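Local coordinates for protein histidine kinase (Methanosarcina mazei, PDB 3LI9) that probably phosphorylates itself on histidine with ATP in response to signals, this chain being its extracellular double-Cache (PDC-fold) sensor domain, at residues Q32-L43 with I61-L72. Sequence-based numbering, arbitrary orientation.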
loop_
_atom_site.group_PDB
_atom_site.type_symbol
_atom_site.label_atom_id
_atom_site.label_comp_id
_atom_site.label_asym_id
_atom_site.label_seq_id
_atom_site.Cartn_x
_atom_site.Cartn_y
_atom_site.Cartn_z
ATOM N N GLN A 32 -9.033 -4.818 -4.825
ATOM C CA GLN A 32 -7.798 -5.534 -5.081
ATOM C C GLN A 32 -6.916 -5.371 -3.882
ATOM O O GLN A 32 -6.118 -6.244 -3.584
ATOM C CB GLN A 32 -7.060 -5.006 -6.292
ATOM C CG GLN A 32 -5.751 -5.763 -6.643
ATOM C CD GLN A 32 -5.924 -7.286 -6.876
ATOM O OE1 GLN A 32 -6.743 -7.715 -7.684
ATOM N NE2 GLN A 32 -5.199 -8.089 -6.125
HETATM N N MSE A 33 -7.082 -4.288 -3.159
HETATM C CA MSE A 33 -6.246 -4.165 -1.936
HETATM C C MSE A 33 -6.652 -5.209 -0.868
HETATM O O MSE A 33 -5.799 -5.703 -0.141
HETATM C CB MSE A 33 -6.328 -2.700 -1.371
HETATM C CG MSE A 33 -5.818 -1.783 -2.463
HETATM SE SE MSE A 33 -6.071 0.087 -1.871
HETATM C CE MSE A 33 -4.919 0.181 -0.358
ATOM N N GLU A 34 -7.935 -5.484 -0.719
ATOM C CA GLU A 34 -8.389 -6.460 0.241
ATOM C C GLU A 34 -7.835 -7.848 -0.213
ATOM O O GLU A 34 -7.509 -8.700 0.619
ATOM C CB GLU A 34 -9.927 -6.500 0.295
ATOM C CG GLU A 34 -10.501 -5.190 0.800
ATOM C CD GLU A 34 -11.711 -5.289 1.729
ATOM O OE1 GLU A 34 -12.112 -6.366 2.203
ATOM O OE2 GLU A 34 -12.331 -4.231 1.987
ATOM N N ALA A 35 -7.788 -8.075 -1.527
ATOM C CA ALA A 35 -7.253 -9.387 -1.991
ATOM C C ALA A 35 -5.757 -9.471 -1.619
ATOM O O ALA A 35 -5.292 -10.540 -1.095
ATOM C CB ALA A 35 -7.456 -9.579 -3.542
ATOM N N ASN A 36 -4.988 -8.381 -1.856
ATOM C CA ASN A 36 -3.558 -8.452 -1.569
ATOM C C ASN A 36 -3.285 -8.605 -0.092
ATOM O O ASN A 36 -2.364 -9.373 0.321
ATOM C CB ASN A 36 -2.888 -7.140 -2.108
ATOM C CG ASN A 36 -2.772 -7.145 -3.601
ATOM O OD1 ASN A 36 -2.775 -8.207 -4.224
ATOM N ND2 ASN A 36 -2.690 -5.976 -4.186
ATOM N N GLN A 37 -4.089 -7.947 0.732
ATOM C CA GLN A 37 -3.961 -8.106 2.187
ATOM C C GLN A 37 -4.229 -9.577 2.568
ATOM O O GLN A 37 -3.483 -10.141 3.459
ATOM C CB GLN A 37 -5.009 -7.200 2.884
ATOM C CG GLN A 37 -5.139 -7.349 4.402
ATOM C CD GLN A 37 -6.134 -6.341 4.922
ATOM O OE1 GLN A 37 -7.350 -6.399 4.646
ATOM N NE2 GLN A 37 -5.640 -5.456 5.691
ATOM N N ALA A 38 -5.250 -10.186 1.952
ATOM C CA ALA A 38 -5.629 -11.587 2.298
ATOM C C ALA A 38 -4.499 -12.547 1.849
ATOM O O ALA A 38 -4.316 -13.588 2.496
ATOM C CB ALA A 38 -6.943 -11.961 1.593
ATOM N N ILE A 39 -3.705 -12.198 0.828
ATOM C CA ILE A 39 -2.612 -13.106 0.394
ATOM C C ILE A 39 -1.556 -13.149 1.495
ATOM O O ILE A 39 -1.140 -14.225 1.973
ATOM C CB ILE A 39 -1.962 -12.585 -0.874
ATOM C CG1 ILE A 39 -2.981 -12.696 -2.046
ATOM C CG2 ILE A 39 -0.649 -13.452 -1.212
ATOM C CD1 ILE A 39 -2.495 -12.016 -3.360
ATOM N N ALA A 40 -1.117 -11.957 1.913
ATOM C CA ALA A 40 -0.136 -11.912 3.044
ATOM C C ALA A 40 -0.654 -12.558 4.343
ATOM O O ALA A 40 0.096 -13.255 5.037
ATOM C CB ALA A 40 0.281 -10.471 3.320
ATOM N N ARG A 41 -1.901 -12.297 4.682
ATOM C CA ARG A 41 -2.485 -12.872 5.891
ATOM C C ARG A 41 -2.594 -14.380 5.809
ATOM O O ARG A 41 -2.334 -15.061 6.814
ATOM C CB ARG A 41 -3.834 -12.255 6.128
ATOM C CG ARG A 41 -4.265 -12.529 7.577
ATOM C CD ARG A 41 -5.323 -11.448 8.050
ATOM N NE ARG A 41 -5.639 -11.682 9.456
ATOM C CZ ARG A 41 -6.608 -12.488 9.885
ATOM N NH1 ARG A 41 -7.337 -13.163 9.003
ATOM N NH2 ARG A 41 -6.824 -12.669 11.194
ATOM N N THR A 42 -2.962 -14.908 4.637
ATOM C CA THR A 42 -3.120 -16.350 4.508
ATOM C C THR A 42 -1.729 -17.032 4.589
ATOM O O THR A 42 -1.581 -18.064 5.245
ATOM C CB THR A 42 -3.778 -16.680 3.211
ATOM O OG1 THR A 42 -5.096 -16.138 3.293
ATOM C CG2 THR A 42 -3.983 -18.235 3.114
ATOM N N LEU A 43 -0.735 -16.383 3.988
ATOM C CA LEU A 43 0.680 -16.887 4.137
ATOM C C LEU A 43 1.114 -16.862 5.599
ATOM O O LEU A 43 1.745 -17.843 6.091
ATOM C CB LEU A 43 1.629 -16.046 3.283
ATOM C CG LEU A 43 3.125 -16.428 3.343
ATOM C CD1 LEU A 43 3.308 -17.860 2.910
ATOM C CD2 LEU A 43 3.883 -15.431 2.308
ATOM N N ILE A 61 7.509 -21.845 -1.701
ATOM C CA ILE A 61 6.116 -21.390 -1.483
ATOM C C ILE A 61 6.008 -19.887 -1.821
ATOM O O ILE A 61 5.098 -19.461 -2.591
ATOM C CB ILE A 61 5.669 -21.668 -0.036
ATOM C CG1 ILE A 61 5.406 -23.211 0.130
ATOM C CG2 ILE A 61 4.393 -20.784 0.321
ATOM C CD1 ILE A 61 5.348 -23.703 1.633
ATOM N N ILE A 62 6.919 -19.058 -1.299
ATOM C CA ILE A 62 6.744 -17.604 -1.557
ATOM C C ILE A 62 7.046 -17.310 -3.019
ATOM O O ILE A 62 6.444 -16.374 -3.572
ATOM C CB ILE A 62 7.596 -16.691 -0.658
ATOM C CG1 ILE A 62 9.102 -17.015 -0.743
ATOM C CG2 ILE A 62 7.131 -16.911 0.788
ATOM C CD1 ILE A 62 10.058 -16.008 0.130
ATOM N N LYS A 63 7.927 -18.090 -3.654
ATOM C CA LYS A 63 8.199 -17.908 -5.100
ATOM C C LYS A 63 6.985 -18.248 -5.934
ATOM O O LYS A 63 6.664 -17.513 -6.899
ATOM C CB LYS A 63 9.375 -18.779 -5.532
ATOM C CG LYS A 63 9.806 -18.523 -6.989
ATOM C CD LYS A 63 11.095 -19.267 -7.390
ATOM C CE LYS A 63 12.242 -18.823 -6.528
ATOM N NZ LYS A 63 13.400 -19.751 -6.739
ATOM N N ARG A 64 6.282 -19.311 -5.531
ATOM C CA ARG A 64 5.042 -19.694 -6.252
ATOM C C ARG A 64 3.981 -18.591 -6.101
ATOM O O ARG A 64 3.295 -18.228 -7.062
ATOM C CB ARG A 64 4.551 -21.084 -5.798
ATOM C CG ARG A 64 3.277 -21.539 -6.506
ATOM C CD ARG A 64 3.649 -21.747 -8.006
ATOM N NE ARG A 64 2.520 -22.435 -8.740
ATOM C CZ ARG A 64 2.392 -23.778 -8.761
ATOM N NH1 ARG A 64 3.241 -24.537 -8.150
ATOM N NH2 ARG A 64 1.417 -24.328 -9.488
ATOM N N ILE A 65 3.821 -18.069 -4.870
ATOM C CA ILE A 65 2.790 -17.051 -4.662
ATOM C C ILE A 65 3.168 -15.818 -5.516
ATOM O O ILE A 65 2.305 -15.164 -6.093
ATOM C CB ILE A 65 2.754 -16.692 -3.151
ATOM C CG1 ILE A 65 2.146 -17.864 -2.369
ATOM C CG2 ILE A 65 1.882 -15.384 -2.918
ATOM C CD1 ILE A 65 2.201 -17.667 -0.853
ATOM N N LEU A 66 4.444 -15.439 -5.607
ATOM C CA LEU A 66 4.822 -14.296 -6.447
ATOM C C LEU A 66 4.477 -14.560 -7.923
ATOM O O LEU A 66 3.847 -13.741 -8.565
ATOM C CB LEU A 66 6.331 -14.018 -6.276
ATOM C CG LEU A 66 6.849 -12.946 -7.244
ATOM C CD1 LEU A 66 6.206 -11.604 -6.783
ATOM C CD2 LEU A 66 8.355 -12.874 -7.071
ATOM N N ASN A 67 4.839 -15.740 -8.378
ATOM C CA ASN A 67 4.634 -16.115 -9.813
ATOM C C ASN A 67 3.177 -16.196 -10.178
ATOM O O ASN A 67 2.845 -15.903 -11.384
ATOM C CB ASN A 67 5.418 -17.384 -10.167
ATOM C CG ASN A 67 6.923 -17.055 -10.357
ATOM O OD1 ASN A 67 7.298 -15.918 -10.821
ATOM N ND2 ASN A 67 7.772 -18.015 -10.058
ATOM N N GLU A 68 2.301 -16.562 -9.245
ATOM C CA GLU A 68 0.878 -16.715 -9.541
ATOM C C GLU A 68 0.104 -15.391 -9.350
ATOM O O GLU A 68 -1.103 -15.363 -9.536
ATOM C CB GLU A 68 0.265 -17.760 -8.578
ATOM C CG GLU A 68 0.772 -19.230 -8.821
ATOM C CD GLU A 68 0.378 -19.823 -10.134
ATOM O OE1 GLU A 68 -0.493 -19.271 -10.852
ATOM O OE2 GLU A 68 0.964 -20.843 -10.486
ATOM N N ASN A 69 0.818 -14.316 -8.954
ATOM C CA ASN A 69 0.153 -13.047 -8.681
ATOM C C ASN A 69 0.942 -11.920 -9.337
ATOM O O ASN A 69 1.758 -11.259 -8.719
ATOM C CB ASN A 69 0.138 -12.807 -7.148
ATOM C CG ASN A 69 -0.941 -13.631 -6.464
ATOM O OD1 ASN A 69 -2.129 -13.323 -6.553
ATOM N ND2 ASN A 69 -0.541 -14.713 -5.781
ATOM N N PRO A 70 0.684 -11.657 -10.634
ATOM C CA PRO A 70 1.464 -10.680 -11.388
ATOM C C PRO A 70 1.306 -9.254 -10.854
ATOM O O PRO A 70 2.107 -8.392 -11.249
ATOM C CB PRO A 70 0.918 -10.765 -12.833
ATOM C CG PRO A 70 -0.099 -11.862 -12.846
ATOM C CD PRO A 70 -0.368 -12.341 -11.384
ATOM N N GLN A 71 0.324 -9.039 -10.012
ATOM C CA GLN A 71 0.110 -7.699 -9.385
ATOM C C GLN A 71 1.105 -7.479 -8.267
ATOM O O GLN A 71 1.118 -6.380 -7.659
ATOM C CB GLN A 71 -1.342 -7.492 -8.903
ATOM C CG GLN A 71 -1.673 -8.123 -7.506
ATOM C CD GLN A 71 -1.892 -9.649 -7.588
ATOM O OE1 GLN A 71 -1.701 -10.306 -8.659
ATOM N NE2 GLN A 71 -2.277 -10.230 -6.445
ATOM N N LEU A 72 1.827 -8.558 -7.878
ATOM C CA LEU A 72 2.882 -8.439 -6.816
ATOM C C LEU A 72 4.253 -8.356 -7.434
ATOM O O LEU A 72 4.511 -8.934 -8.508
ATOM C CB LEU A 72 2.868 -9.647 -5.871
ATOM C CG LEU A 72 1.516 -9.970 -5.182
ATOM C CD1 LEU A 72 1.645 -11.165 -4.263
ATOM C CD2 LEU A 72 0.972 -8.730 -4.383
#
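Gln-71 and Asn-36 make the one hydrogen bond between the segments. Gln-71 NE2 donates to Asn-36 OD1 at 3.0 Å, almost straight (168°), and the two amide planes are nearly coplanar. Gln-32 NE2, one helical turn before Asn-36, reaches the same oxygen at 3.1 Å from above its carbonyl plane, so two donors grip OD1. Gln-71 NE2 also donates to Asn-69 OD1, at 3.1 Å. Asn-69 ND2 in turn holds Ile-65 O at 2.9 Å, tying the turn 69-72 back to its helix. The bend at chi2 of Gln-71 (-78°) helps set NE2 between the OD1 atoms of Asn-36 and Asn-69.

Ile-39 uses two branches. CG2 meets Ile-65 CG2 at 3.6 Å. CD1 lies against the amides, 3.6 Å from Gln-71 NE2, and loosely against Leu-72 CD1. Leu-43 splits its methyls. CD1 packs on Ile-65 CD1 at 3.9 Å and on Ile-61, and CD2 on Ile-62 CG2.

The segments 32-43 (of helix 13-48) and 61-67 (of helix 55-67) run nearly antiparallel (167°); their axes come no closer than 12.2 Å. Side chains bridge this wide spacing. In this PDC-fold sensor domain both helices lie on the sheet that holds strands 74-79 and 162-172: Leu-43 and Ile-62 touch Val-75, while Asn-36 and, from the turn, Leu-72 touch Val-171.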